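Local coordinates for uncharacterized protein (Bacteroides eggerthii, PDB 4FTD) that is of unknown function but combines an immunoglobulin-like domain with a six-bladed beta-propeller and may take part in carbohydrate metabolism, at residues 75-81 and 103-107; 129-133 and 158-163; 240-245 and 269-273; 255-261 and 273-279; 317-321 and 331-335. One frame throughout, in Å; residues are numbered along the deposited sequence.

Interaction 1 (75-81 and 103-107)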
# COMPACT_ATOMS: atom_id res chain seq x y z
N MSE A 75 10.56 43.99 -11.07
CA MSE A 75 10.77 43.67 -9.65
C MSE A 75 11.76 42.51 -9.51
O MSE A 75 11.75 41.59 -10.32
CB MSE A 75 9.42 43.30 -9.01
CG MSE A 75 8.46 44.50 -8.96
SE MSE A 75 6.78 44.06 -8.07
CE MSE A 75 7.45 44.16 -6.12
N ASP A 76 12.58 42.57 -8.47
CA ASP A 76 13.62 41.57 -8.22
C ASP A 76 13.14 40.60 -7.14
O ASP A 76 13.08 40.94 -5.95
CB ASP A 76 14.92 42.27 -7.78
CG ASP A 76 16.09 41.30 -7.57
OD1 ASP A 76 15.96 40.06 -7.71
OD2 ASP A 76 17.17 41.80 -7.23
N TYR A 77 12.77 39.40 -7.58
CA TYR A 77 12.35 38.31 -6.69
C TYR A 77 13.42 37.19 -6.62
O TYR A 77 13.09 36.04 -6.42
CB TYR A 77 11.00 37.76 -7.15
CG TYR A 77 9.85 38.58 -6.62
CD1 TYR A 77 9.41 39.72 -7.29
CD2 TYR A 77 9.26 38.28 -5.40
CE1 TYR A 77 8.38 40.48 -6.79
CE2 TYR A 77 8.22 39.04 -4.89
CZ TYR A 77 7.79 40.14 -5.59
OH TYR A 77 6.75 40.91 -5.12
N SER A 78 14.68 37.55 -6.81
CA SER A 78 15.79 36.62 -6.66
C SER A 78 15.62 35.80 -5.37
O SER A 78 15.34 36.34 -4.30
CB SER A 78 17.12 37.37 -6.62
OG SER A 78 17.41 37.92 -7.88
N MSE A 79 15.75 34.48 -5.52
CA MSE A 79 15.68 33.52 -4.42
C MSE A 79 16.81 32.53 -4.64
O MSE A 79 17.12 32.22 -5.78
CB MSE A 79 14.37 32.72 -4.53
CG MSE A 79 13.18 33.36 -3.94
SE MSE A 79 11.58 32.41 -4.46
CE MSE A 79 11.11 33.46 -6.09
N ASP A 80 17.40 32.01 -3.57
CA ASP A 80 18.34 30.88 -3.73
C ASP A 80 17.56 29.58 -4.07
O ASP A 80 16.35 29.50 -3.85
CB ASP A 80 19.23 30.70 -2.51
CG ASP A 80 18.45 30.60 -1.22
OD1 ASP A 80 17.42 29.90 -1.20
OD2 ASP A 80 18.86 31.24 -0.24
N ALA A 81 18.26 28.58 -4.59
CA ALA A 81 17.62 27.32 -4.99
C ALA A 81 16.82 26.65 -3.85
O ALA A 81 15.87 25.92 -4.12
CB ALA A 81 18.65 26.35 -5.56
N MSE A 103 3.52 41.68 -1.93
CA MSE A 103 3.40 40.84 -3.11
C MSE A 103 4.26 39.60 -3.00
O MSE A 103 5.48 39.71 -2.95
CB MSE A 103 3.75 41.64 -4.37
CG MSE A 103 3.60 40.82 -5.64
SE MSE A 103 3.73 41.91 -7.25
CE MSE A 103 5.05 40.80 -8.33
N LYS A 104 3.61 38.43 -2.99
CA LYS A 104 4.29 37.15 -2.81
C LYS A 104 4.38 36.39 -4.13
O LYS A 104 3.38 36.23 -4.84
CB LYS A 104 3.56 36.29 -1.78
CG LYS A 104 4.30 35.00 -1.39
CD LYS A 104 3.43 34.09 -0.54
CE LYS A 104 3.16 34.69 0.83
NZ LYS A 104 2.34 33.76 1.66
N VAL A 105 5.60 35.96 -4.47
CA VAL A 105 5.85 35.13 -5.64
C VAL A 105 6.39 33.78 -5.13
O VAL A 105 7.27 33.75 -4.26
CB VAL A 105 6.82 35.77 -6.65
CG1 VAL A 105 7.16 34.77 -7.75
CG2 VAL A 105 6.23 37.04 -7.27
N ARG A 106 5.84 32.69 -5.69
CA ARG A 106 6.12 31.32 -5.26
C ARG A 106 6.54 30.41 -6.41
O ARG A 106 6.04 30.57 -7.52
CB ARG A 106 4.85 30.76 -4.63
CG ARG A 106 4.40 31.53 -3.41
CD ARG A 106 3.11 30.97 -2.86
NE ARG A 106 2.00 31.22 -3.78
CZ ARG A 106 0.92 30.46 -3.91
NH1 ARG A 106 0.78 29.36 -3.20
NH2 ARG A 106 -0.02 30.78 -4.79
N LYS A 107 7.47 29.49 -6.12
CA LYS A 107 7.95 28.48 -7.07
C LYS A 107 7.02 27.28 -6.99
O LYS A 107 6.50 26.95 -5.91
CB LYS A 107 9.36 27.95 -6.75
CG LYS A 107 10.53 28.91 -6.91
CD LYS A 107 11.85 28.31 -6.41
CE LYS A 107 12.97 29.34 -6.44
NZ LYS A 107 14.27 28.80 -5.96
O HOH W 1 15.98 30.12 -7.24
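Two hydrogen bonds tie the irregular segment 75-81 to segment 103-107. Tyr77 OH donates to Met103 O at 2.8 Å, so the phenol's donor is satisfied by a backbone carbonyl. Farther along, Lys107 NZ donates to Asp80 O at 3.0 Å and to a water at 2.5 Å, and this water in turn donates to Met79 O at 2.8 Å. The ammonium group is thus satisfied by Asp80 O and the water, with a further weak bond to Thr83 O, while the carboxylate of Asp80 turns to Thr83 OG1. Asp76 OD1 accepts from Ser78 N (3.0 Å) and Ser78 OG (2.6 Å), the first bond making an Asx turn that shapes the loop. Between these two bonds, Val105 CG2 lies 3.7 Å from the Tyr77 ring centroid, 10° off the normal, a CH-pi contact. The selenomethionines add Met75 SE to Met103 CE at 3.7 Å, and Met79 SE sits 3.9 Å from Lys107 CE. The CA atoms of Tyr77 and Val105 are 7.3 Å apart, so side chains rather than backbone pairing join the segments. In this immunoglobulin-like region, Met75 bonds through its backbone to Leu58 of strand 58-64, while Val105 bonds to Lys86 of strand 85-93.

Interaction 2 (129-133 and 158-163)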
# COMPACT_ATOMS: atom_id res chain seq x y z
N ILE A 129 -19.77 -6.66 6.02
CA ILE A 129 -18.87 -7.83 6.08
C ILE A 129 -19.24 -8.91 5.04
O ILE A 129 -20.38 -9.31 4.98
CB ILE A 129 -18.84 -8.47 7.51
CG1 ILE A 129 -17.76 -9.56 7.60
CG2 ILE A 129 -20.24 -8.94 7.95
CD1 ILE A 129 -17.57 -10.15 8.98
N TYR A 130 -18.30 -9.31 4.18
CA TYR A 130 -18.54 -10.38 3.21
C TYR A 130 -18.98 -11.64 3.98
O TYR A 130 -18.31 -12.04 4.93
CB TYR A 130 -17.29 -10.65 2.35
CG TYR A 130 -17.59 -11.60 1.25
CD1 TYR A 130 -18.37 -11.22 0.18
CD2 TYR A 130 -17.12 -12.93 1.29
CE1 TYR A 130 -18.69 -12.11 -0.82
CE2 TYR A 130 -17.47 -13.84 0.29
CZ TYR A 130 -18.22 -13.42 -0.77
OH TYR A 130 -18.55 -14.30 -1.74
N SER A 131 -20.12 -12.23 3.61
CA SER A 131 -20.81 -13.23 4.47
C SER A 131 -19.92 -14.43 4.83
O SER A 131 -19.91 -14.87 5.97
CB SER A 131 -22.13 -13.73 3.83
OG SER A 131 -21.81 -14.33 2.58
N ASP A 132 -19.13 -14.91 3.87
CA ASP A 132 -18.17 -16.03 4.17
C ASP A 132 -17.10 -15.71 5.18
O ASP A 132 -16.65 -16.57 5.93
CB ASP A 132 -17.57 -16.59 2.91
CG ASP A 132 -18.62 -17.20 2.01
OD1 ASP A 132 -19.59 -17.81 2.49
OD2 ASP A 132 -18.47 -17.06 0.79
N PHE A 133 -16.76 -14.43 5.25
CA PHE A 133 -15.86 -13.92 6.28
C PHE A 133 -16.46 -13.66 7.65
O PHE A 133 -15.77 -13.13 8.50
CB PHE A 133 -15.12 -12.65 5.79
CG PHE A 133 -13.95 -12.96 4.93
CD1 PHE A 133 -12.84 -13.50 5.51
CD2 PHE A 133 -13.97 -12.70 3.58
CE1 PHE A 133 -11.75 -13.82 4.76
CE2 PHE A 133 -12.88 -13.02 2.80
CZ PHE A 133 -11.76 -13.58 3.40
N ASN A 158 -24.34 -20.92 3.69
CA ASN A 158 -23.92 -20.70 2.30
C ASN A 158 -23.38 -21.99 1.61
O ASN A 158 -23.61 -22.23 0.42
CB ASN A 158 -22.76 -19.66 2.22
CG ASN A 158 -23.14 -18.24 2.73
OD1 ASN A 158 -24.29 -17.93 2.88
ND2 ASN A 158 -22.11 -17.37 2.96
N PHE A 159 -22.60 -22.78 2.35
CA PHE A 159 -21.87 -23.91 1.77
C PHE A 159 -21.12 -23.51 0.50
O PHE A 159 -21.17 -24.21 -0.53
CB PHE A 159 -22.81 -25.13 1.59
CG PHE A 159 -23.36 -25.65 2.89
CD1 PHE A 159 -22.58 -26.47 3.69
CD2 PHE A 159 -24.60 -25.23 3.37
CE1 PHE A 159 -23.05 -26.93 4.92
CE2 PHE A 159 -25.10 -25.72 4.56
CZ PHE A 159 -24.34 -26.56 5.34
N HIS A 160 -20.35 -22.42 0.63
CA HIS A 160 -19.48 -21.92 -0.47
C HIS A 160 -18.11 -22.59 -0.42
O HIS A 160 -17.50 -22.67 0.64
CB HIS A 160 -19.25 -20.39 -0.40
CG HIS A 160 -20.45 -19.56 -0.75
ND1 HIS A 160 -20.56 -18.22 -0.45
CD2 HIS A 160 -21.61 -19.90 -1.38
CE1 HIS A 160 -21.72 -17.77 -0.87
NE2 HIS A 160 -22.38 -18.77 -1.43
N THR A 161 -17.68 -23.11 -1.56
CA THR A 161 -16.28 -23.57 -1.76
C THR A 161 -15.49 -22.36 -2.31
O THR A 161 -16.04 -21.28 -2.55
CB THR A 161 -16.28 -24.81 -2.66
OG1 THR A 161 -16.96 -24.48 -3.85
CG2 THR A 161 -16.99 -26.05 -1.99
N PRO A 162 -14.15 -22.48 -2.43
CA PRO A 162 -13.34 -21.32 -2.81
C PRO A 162 -13.74 -20.69 -4.14
O PRO A 162 -14.09 -21.40 -5.11
CB PRO A 162 -11.91 -21.89 -2.86
CG PRO A 162 -11.97 -23.03 -1.86
CD PRO A 162 -13.34 -23.64 -2.06
N HIS A 163 -13.76 -19.36 -4.17
CA HIS A 163 -14.30 -18.66 -5.28
C HIS A 163 -13.66 -17.31 -5.51
O HIS A 163 -12.97 -16.80 -4.66
CB HIS A 163 -15.82 -18.50 -5.11
CG HIS A 163 -16.22 -17.79 -3.85
ND1 HIS A 163 -16.22 -18.42 -2.62
CD2 HIS A 163 -16.68 -16.52 -3.63
CE1 HIS A 163 -16.69 -17.57 -1.70
NE2 HIS A 163 -16.94 -16.40 -2.28
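All four hydrogen bonds that cross this contact run between side chains, and a single carboxylate takes two of them on separate oxygens. Asp132 OD1 accepts from Asn158 ND2 at 2.6 Å (168° at the hydrogen), and Asp132 OD2 accepts from His160 ND1 at 2.7 Å (167°), the carboxylate oxygen lying at the edge of the imidazole near its plane. Asn158 ND2 also donates to Ser131 OG at 3.1 Å, with a poorer angle of 136°. The second anchor is Tyr130 OH to His163 NE2, 2.7 Å. Their rings meet rim to rim, with centroids 5.9 Å apart and planes at 40°, so they do not stack. His163 is oriented from behind, since His163 ND1 donates to Thr161 O at 2.9 Å, and His163 CE1 comes within 3.1 Å of Asp132 OD2. Ser131 and Asp132 project from a short 3-10 turn in the connection from strand 120-125 to strand 138-143, whereas 158-163 leads into strand 163-166. The contact therefore pins the entry to one propeller blade against that blade's own loop. Chemically it is a largely polar lock: the two donors to Asp132, both directed within 13° of linear, offset the cost of burying its carboxylate.

Interaction 3 (240-245 and 269-273)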
# COMPACT_ATOMS: atom_id res chain seq x y z
N GLY A 240 13.40 -31.96 11.17
CA GLY A 240 13.24 -30.68 11.88
C GLY A 240 11.87 -30.01 11.74
O GLY A 240 11.59 -29.01 12.41
N ALA A 241 11.00 -30.52 10.88
CA ALA A 241 9.70 -29.87 10.71
C ALA A 241 8.87 -30.09 11.96
O ALA A 241 9.04 -31.08 12.63
CB ALA A 241 8.95 -30.40 9.47
N GLY A 242 7.95 -29.16 12.23
CA GLY A 242 6.99 -29.31 13.31
C GLY A 242 5.76 -30.12 12.92
O GLY A 242 5.71 -30.80 11.87
N ASN A 243 4.75 -30.01 13.76
CA ASN A 243 3.57 -30.86 13.67
C ASN A 243 2.54 -30.45 12.66
O ASN A 243 2.09 -31.28 11.87
CB ASN A 243 2.89 -30.99 15.04
CG ASN A 243 3.70 -31.85 15.97
OD1 ASN A 243 4.16 -32.91 15.57
ND2 ASN A 243 3.90 -31.39 17.21
N ARG A 244 2.17 -29.18 12.72
CA ARG A 244 1.04 -28.69 11.94
C ARG A 244 1.43 -27.51 11.05
O ARG A 244 1.97 -26.53 11.56
CB ARG A 244 -0.09 -28.35 12.90
CG ARG A 244 -1.20 -27.50 12.29
CD ARG A 244 -2.40 -27.47 13.24
NE ARG A 244 -3.27 -26.33 12.95
CZ ARG A 244 -4.58 -26.29 13.21
NH1 ARG A 244 -5.21 -27.30 13.81
NH2 ARG A 244 -5.26 -25.21 12.94
N HIS A 245 1.13 -27.60 9.73
CA HIS A 245 1.44 -26.53 8.74
C HIS A 245 0.25 -26.17 7.92
O HIS A 245 -0.63 -27.00 7.70
CB HIS A 245 2.53 -27.01 7.81
CG HIS A 245 3.79 -27.34 8.54
ND1 HIS A 245 4.02 -28.59 9.08
CD2 HIS A 245 4.86 -26.57 8.83
CE1 HIS A 245 5.21 -28.57 9.66
NE2 HIS A 245 5.74 -27.35 9.53
N THR A 269 7.61 -22.73 15.83
CA THR A 269 9.00 -23.19 15.99
C THR A 269 9.79 -23.00 14.70
O THR A 269 11.00 -22.88 14.73
CB THR A 269 9.13 -24.67 16.41
OG1 THR A 269 8.58 -25.49 15.38
CG2 THR A 269 8.43 -24.94 17.78
N GLU A 270 9.12 -23.00 13.55
CA GLU A 270 9.83 -22.90 12.28
C GLU A 270 8.94 -22.44 11.17
O GLU A 270 7.74 -22.30 11.33
CB GLU A 270 10.43 -24.29 11.92
CG GLU A 270 9.51 -25.54 12.06
CD GLU A 270 8.60 -25.84 10.86
OE1 GLU A 270 8.61 -25.06 9.89
OE2 GLU A 270 7.86 -26.87 10.86
N PHE A 271 9.58 -22.22 10.02
CA PHE A 271 8.94 -22.08 8.73
C PHE A 271 9.50 -23.15 7.81
O PHE A 271 10.67 -23.45 7.85
CB PHE A 271 9.29 -20.74 8.09
CG PHE A 271 8.53 -19.58 8.63
CD1 PHE A 271 9.06 -18.80 9.63
CD2 PHE A 271 7.30 -19.25 8.13
CE1 PHE A 271 8.37 -17.73 10.13
CE2 PHE A 271 6.60 -18.18 8.61
CZ PHE A 271 7.14 -17.41 9.61
N LEU A 272 8.64 -23.71 6.99
CA LEU A 272 9.02 -24.50 5.81
C LEU A 272 9.13 -23.48 4.69
O LEU A 272 8.20 -22.76 4.44
CB LEU A 272 7.95 -25.53 5.44
CG LEU A 272 7.70 -26.58 6.54
CD1 LEU A 272 6.71 -27.64 6.05
CD2 LEU A 272 9.00 -27.22 7.05
N LYS A 273 10.31 -23.37 4.10
CA LYS A 273 10.56 -22.54 2.91
C LYS A 273 10.49 -23.48 1.69
O LYS A 273 11.39 -24.25 1.44
CB LYS A 273 11.94 -21.86 2.98
CG LYS A 273 12.20 -21.01 1.75
CD LYS A 273 13.38 -20.07 1.89
CE LYS A 273 14.70 -20.78 1.68
NZ LYS A 273 15.69 -19.82 1.17
O HOH W 2 10.13 -28.06 15.08
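Thr269 reaches segment 240-245 through water: one ordered molecule donates to Thr269 OG1 at 3.0 Å and to Gly240 O at 3.2 Å, while the same hydroxyl is also hydrogen-bonded to Asp265 OD2. Glu270, the first residue of its strand, supplies the main link. Glu270 OE2 accepts from Gly242 N at 2.7 Å (175°) and from His245 NE2 at 2.5 Å (161°). The CA-to-CB bond of Phe271 points away from the loop, and its side chain packs on Thr300 and Val302 of strand 300-304. Leu272 returns to the contact, its CD1 3.7 Å from the His245 ring centroid and 18° off the normal, a CH-pi contact, with Leu272 CD2 4.0 Å from Ala241 CB. The loop connects strand 228-233 of one blade to strand 250-253 of the next, and is thereby fastened to the latter blade. Convergence of a backbone N-H and an imidazole N-H on one buried oxygen implies a well-compensated carboxylate and a His245 protonated at NE2.

Interaction 4 (255-261 and 273-279)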
# COMPACT_ATOMS: atom_id res chain seq x y z
N GLU A 255 7.26 -12.69 -11.51
CA GLU A 255 6.54 -12.70 -12.77
C GLU A 255 6.92 -13.89 -13.63
O GLU A 255 6.13 -14.30 -14.47
CB GLU A 255 6.70 -11.37 -13.52
CG GLU A 255 8.09 -11.13 -14.07
CD GLU A 255 8.26 -9.73 -14.61
OE1 GLU A 255 7.25 -8.99 -14.72
OE2 GLU A 255 9.41 -9.37 -14.93
N ASN A 256 8.11 -14.46 -13.40
CA ASN A 256 8.51 -15.68 -14.08
C ASN A 256 8.06 -16.95 -13.36
O ASN A 256 8.44 -18.03 -13.78
CB ASN A 256 10.02 -15.72 -14.25
CG ASN A 256 10.54 -14.44 -14.87
OD1 ASN A 256 10.01 -13.98 -15.87
ND2 ASN A 256 11.55 -13.85 -14.25
N GLY A 257 7.26 -16.84 -12.30
CA GLY A 257 6.79 -18.03 -11.57
C GLY A 257 7.83 -18.66 -10.65
O GLY A 257 7.74 -19.83 -10.27
N ASN A 258 8.79 -17.84 -10.23
CA ASN A 258 9.89 -18.26 -9.36
C ASN A 258 9.84 -17.60 -8.01
O ASN A 258 9.65 -16.39 -7.92
CB ASN A 258 11.22 -17.91 -10.01
CG ASN A 258 11.43 -18.64 -11.30
OD1 ASN A 258 10.94 -19.75 -11.49
ND2 ASN A 258 12.12 -18.00 -12.23
N GLY A 259 10.09 -18.40 -6.98
CA GLY A 259 10.25 -17.88 -5.64
C GLY A 259 10.10 -18.96 -4.58
O GLY A 259 10.53 -20.11 -4.75
N PHE A 260 9.46 -18.59 -3.49
CA PHE A 260 9.34 -19.45 -2.30
C PHE A 260 7.97 -19.23 -1.66
O PHE A 260 7.48 -18.11 -1.64
CB PHE A 260 10.33 -19.05 -1.25
CG PHE A 260 11.74 -19.24 -1.66
CD1 PHE A 260 12.25 -20.51 -1.81
CD2 PHE A 260 12.57 -18.13 -1.94
CE1 PHE A 260 13.59 -20.71 -2.21
CE2 PHE A 260 13.89 -18.32 -2.35
CZ PHE A 260 14.40 -19.61 -2.48
N ILE A 261 7.41 -20.28 -1.09
CA ILE A 261 6.26 -20.17 -0.25
C ILE A 261 6.76 -20.48 1.20
O ILE A 261 7.39 -21.52 1.46
CB ILE A 261 5.14 -21.11 -0.65
CG1 ILE A 261 4.87 -21.00 -2.16
CG2 ILE A 261 3.88 -20.77 0.20
CD1 ILE A 261 4.14 -22.19 -2.79
N LYS A 273 10.31 -23.37 4.10
CA LYS A 273 10.56 -22.54 2.91
C LYS A 273 10.49 -23.48 1.69
O LYS A 273 11.39 -24.25 1.44
CB LYS A 273 11.94 -21.86 2.98
CG LYS A 273 12.20 -21.01 1.75
CD LYS A 273 13.38 -20.07 1.89
CE LYS A 273 14.70 -20.78 1.68
NZ LYS A 273 15.69 -19.82 1.17
N VAL A 274 9.43 -23.37 0.91
CA VAL A 274 9.13 -24.30 -0.21
C VAL A 274 9.46 -23.62 -1.55
O VAL A 274 8.80 -22.67 -1.91
CB VAL A 274 7.67 -24.71 -0.16
CG1 VAL A 274 7.33 -25.68 -1.29
CG2 VAL A 274 7.36 -25.36 1.20
N PRO A 275 10.49 -24.09 -2.27
CA PRO A 275 10.80 -23.40 -3.54
C PRO A 275 9.84 -23.75 -4.66
O PRO A 275 9.37 -24.88 -4.74
CB PRO A 275 12.21 -23.89 -3.91
CG PRO A 275 12.71 -24.58 -2.68
CD PRO A 275 11.49 -25.13 -1.98
N ILE A 276 9.57 -22.76 -5.52
CA ILE A 276 8.69 -22.93 -6.66
C ILE A 276 9.38 -22.27 -7.85
O ILE A 276 10.00 -21.23 -7.70
CB ILE A 276 7.25 -22.40 -6.37
CG1 ILE A 276 6.32 -22.68 -7.55
CG2 ILE A 276 7.24 -20.94 -6.11
CD1 ILE A 276 4.85 -22.77 -7.17
N SER A 277 9.30 -22.91 -9.01
CA SER A 277 9.83 -22.39 -10.27
C SER A 277 8.87 -22.69 -11.40
O SER A 277 8.10 -23.66 -11.37
CB SER A 277 11.20 -23.00 -10.61
OG SER A 277 11.08 -24.40 -10.66
N GLY A 278 8.93 -21.84 -12.41
CA GLY A 278 8.08 -21.96 -13.59
C GLY A 278 6.61 -22.02 -13.22
O GLY A 278 5.87 -22.70 -13.88
N HIS A 279 6.20 -21.33 -12.16
CA HIS A 279 4.82 -21.23 -11.71
C HIS A 279 4.24 -22.49 -11.05
O HIS A 279 3.38 -22.35 -10.22
CB HIS A 279 3.82 -20.82 -12.81
CG HIS A 279 4.20 -19.58 -13.55
ND1 HIS A 279 5.00 -19.62 -14.68
CD2 HIS A 279 3.87 -18.29 -13.37
CE1 HIS A 279 5.14 -18.40 -15.15
NE2 HIS A 279 4.48 -17.57 -14.37
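Backbone hydrogen bonds define an antiparallel ladder between strands 259-261 and 273-277, whose axes approach to 4.5 Å with directions 139° apart. In the hydrogen-bonded pair Gly259-Ile276, Gly259 N to Ile276 O and Ile276 N to Gly259 O are both 2.9 Å; in the pair Ile261-Val274, Ile261 N to Val274 O is 2.9 Å and Val274 N to Ile261 O 2.8 Å. Between them Phe260 and Pro275 form a non-hydrogen-bonded pair, with Phe260 CA 3.3 Å from Val274 O. Beyond the ladder, His279 N donates to Gly257 O (2.9 Å) and Gly278 N to Asn258 OD1 (3.0 Å). Ring contacts come next. Lys273 NZ stands 4.2 Å from the Phe260 centroid, 23° off the normal, a cation-pi interaction, while also salt-bridging Glu325. Gly257 CA lies 3.5 Å from the His279 ring centroid, 15° off the normal, a CH-pi contact; a CB on Gly257 would come 2.3 Å from His279 N, a clash that glycine avoids. Apolar packing joins Ile261 CD1 to Ile276 CD1 at 4.5 Å on one sheet face, and Phe260 CE1 to Pro275 CB at 3.9 Å on the other. These are the two middle strands of a four-stranded propeller blade, flanked by strands 250-253 and 281-291. His279 reaches His201 and Tyr203 on strand 201-207 of the preceding blade, while Glu325 belongs to a loop of the following one.

Interaction 5 (317-321 and 331-335)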
# COMPACT_ATOMS: atom_id res chain seq x y z
N ARG A 317 3.52 -10.93 17.98
CA ARG A 317 4.49 -10.31 18.89
C ARG A 317 5.90 -10.24 18.28
O ARG A 317 6.90 -10.29 19.01
CB ARG A 317 4.50 -11.04 20.25
CG ARG A 317 3.19 -10.91 21.02
CD ARG A 317 3.27 -11.64 22.35
NE ARG A 317 3.43 -13.08 22.18
CZ ARG A 317 2.46 -13.93 21.80
NH1 ARG A 317 1.22 -13.52 21.54
NH2 ARG A 317 2.73 -15.20 21.67
N VAL A 318 5.97 -10.14 16.96
CA VAL A 318 7.21 -9.92 16.22
C VAL A 318 7.00 -8.65 15.38
O VAL A 318 6.25 -8.67 14.37
CB VAL A 318 7.63 -11.12 15.31
CG1 VAL A 318 8.88 -10.73 14.51
CG2 VAL A 318 7.90 -12.40 16.15
N PRO A 319 7.62 -7.53 15.79
CA PRO A 319 7.60 -6.32 14.95
C PRO A 319 8.17 -6.61 13.58
O PRO A 319 8.96 -7.53 13.45
CB PRO A 319 8.54 -5.35 15.68
CG PRO A 319 8.73 -5.90 17.03
CD PRO A 319 8.52 -7.38 16.94
N VAL A 320 7.78 -5.80 12.59
CA VAL A 320 8.26 -5.89 11.20
C VAL A 320 9.79 -5.86 11.23
O VAL A 320 10.41 -4.91 11.72
CB VAL A 320 7.66 -4.76 10.32
CG1 VAL A 320 8.28 -4.75 8.94
CG2 VAL A 320 6.13 -4.93 10.21
N THR A 321 10.39 -6.94 10.74
CA THR A 321 11.84 -7.17 10.80
C THR A 321 12.35 -7.53 9.41
O THR A 321 11.81 -8.42 8.74
CB THR A 321 12.15 -8.35 11.78
OG1 THR A 321 11.61 -8.09 13.10
CG2 THR A 321 13.64 -8.64 11.86
N TYR A 331 17.37 -6.39 10.66
CA TYR A 331 16.95 -5.19 11.39
C TYR A 331 15.52 -5.28 11.91
O TYR A 331 14.62 -5.43 11.14
CB TYR A 331 17.13 -3.92 10.50
CG TYR A 331 16.82 -2.65 11.25
CD1 TYR A 331 17.77 -2.06 12.07
CD2 TYR A 331 15.57 -2.06 11.16
CE1 TYR A 331 17.48 -0.90 12.79
CE2 TYR A 331 15.27 -0.90 11.88
CZ TYR A 331 16.23 -0.34 12.70
OH TYR A 331 15.92 0.79 13.39
N LYS A 332 15.35 -5.11 13.22
CA LYS A 332 14.04 -5.11 13.86
C LYS A 332 13.54 -3.69 13.93
O LYS A 332 14.17 -2.87 14.54
CB LYS A 332 14.13 -5.72 15.27
CG LYS A 332 12.77 -5.95 15.89
CD LYS A 332 12.82 -6.73 17.20
CE LYS A 332 13.18 -5.85 18.37
NZ LYS A 332 12.65 -6.48 19.61
N SER A 333 12.41 -3.37 13.30
CA SER A 333 11.84 -2.02 13.34
C SER A 333 10.89 -1.85 14.51
O SER A 333 10.65 -2.79 15.29
CB SER A 333 11.12 -1.69 12.03
OG SER A 333 9.80 -2.22 12.00
N LYS A 334 10.32 -0.65 14.62
CA LYS A 334 9.32 -0.34 15.65
C LYS A 334 7.89 -0.53 15.17
O LYS A 334 6.98 -0.35 15.95
CB LYS A 334 9.50 1.11 16.14
CG LYS A 334 10.80 1.34 16.86
CD LYS A 334 11.04 2.83 17.09
CE LYS A 334 12.24 3.11 17.99
NZ LYS A 334 12.54 4.57 17.99
N ILE A 335 7.68 -0.90 13.90
CA ILE A 335 6.32 -1.15 13.38
C ILE A 335 5.82 -2.49 13.95
O ILE A 335 6.34 -3.53 13.61
CB ILE A 335 6.30 -1.12 11.84
CG1 ILE A 335 6.69 0.29 11.36
CG2 ILE A 335 4.91 -1.48 11.31
CD1 ILE A 335 7.03 0.42 9.90
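An ST turn at the end of a beta hairpin organises this contact, which joins the third strand of a propeller blade, 318-323, to its outermost, 329-332: Ser333 OG accepts from Ile335 N, two residues on, at 3.1 Å. The same hydroxyl, Ser333 OG, donates to Val320 O at 2.8 Å, and Ser333 N donates to that carbonyl at 3.0 Å (156°), so Val320 O is doubly satisfied. Val320 N completes the connection by donating to Ile335 O at 2.9 Å (160°). Regular pairing of the two strands is represented here by Thr321 and Lys332, an antiparallel non-hydrogen-bonded pair with CA atoms 4.3 Å apart; Thr321 CA lies 3.3 Å from Tyr331 O. Thr321 OG1 turns back on its own segment, donating to Pro319 O at 2.7 Å. Apolar contact is modest: Val320 CG2 meets Ile335 CG2 at 3.8 Å, and both residues also touch Leu353 of strand 350-357, in the next sheet along the chain. Helix 381-390 lies alongside, with Asp389 bonded to Tyr331 OH. Where strand 329-332 ends, the serine hydroxyl, acting as both donor and acceptor, bridges Val320 O and Ile335 N, so the chain remains bonded to its neighbour as it turns out of the sheet.

Overall arrangement
Interaction 1 stands apart in the immunoglobulin-like region, its centre 45 Å from that of interaction 5 and 56 to 64 Å from the other three. Those four belong to the beta-propeller. Interactions 3 and 4 are the most closely coupled: they share Lys273 and strand 270-277, their centres are 19 Å apart, and they use successive parts of that strand, one fixing a loop between blades and the other pairing strands within a blade. Interaction 5 comes within about 8 Å of interaction 3, nearest atoms, from the following blade. Interaction 2 lies 28 to 33 Å, centre to centre, from interactions 3 to 5. No ligand or active site is established to which these contacts could be referred.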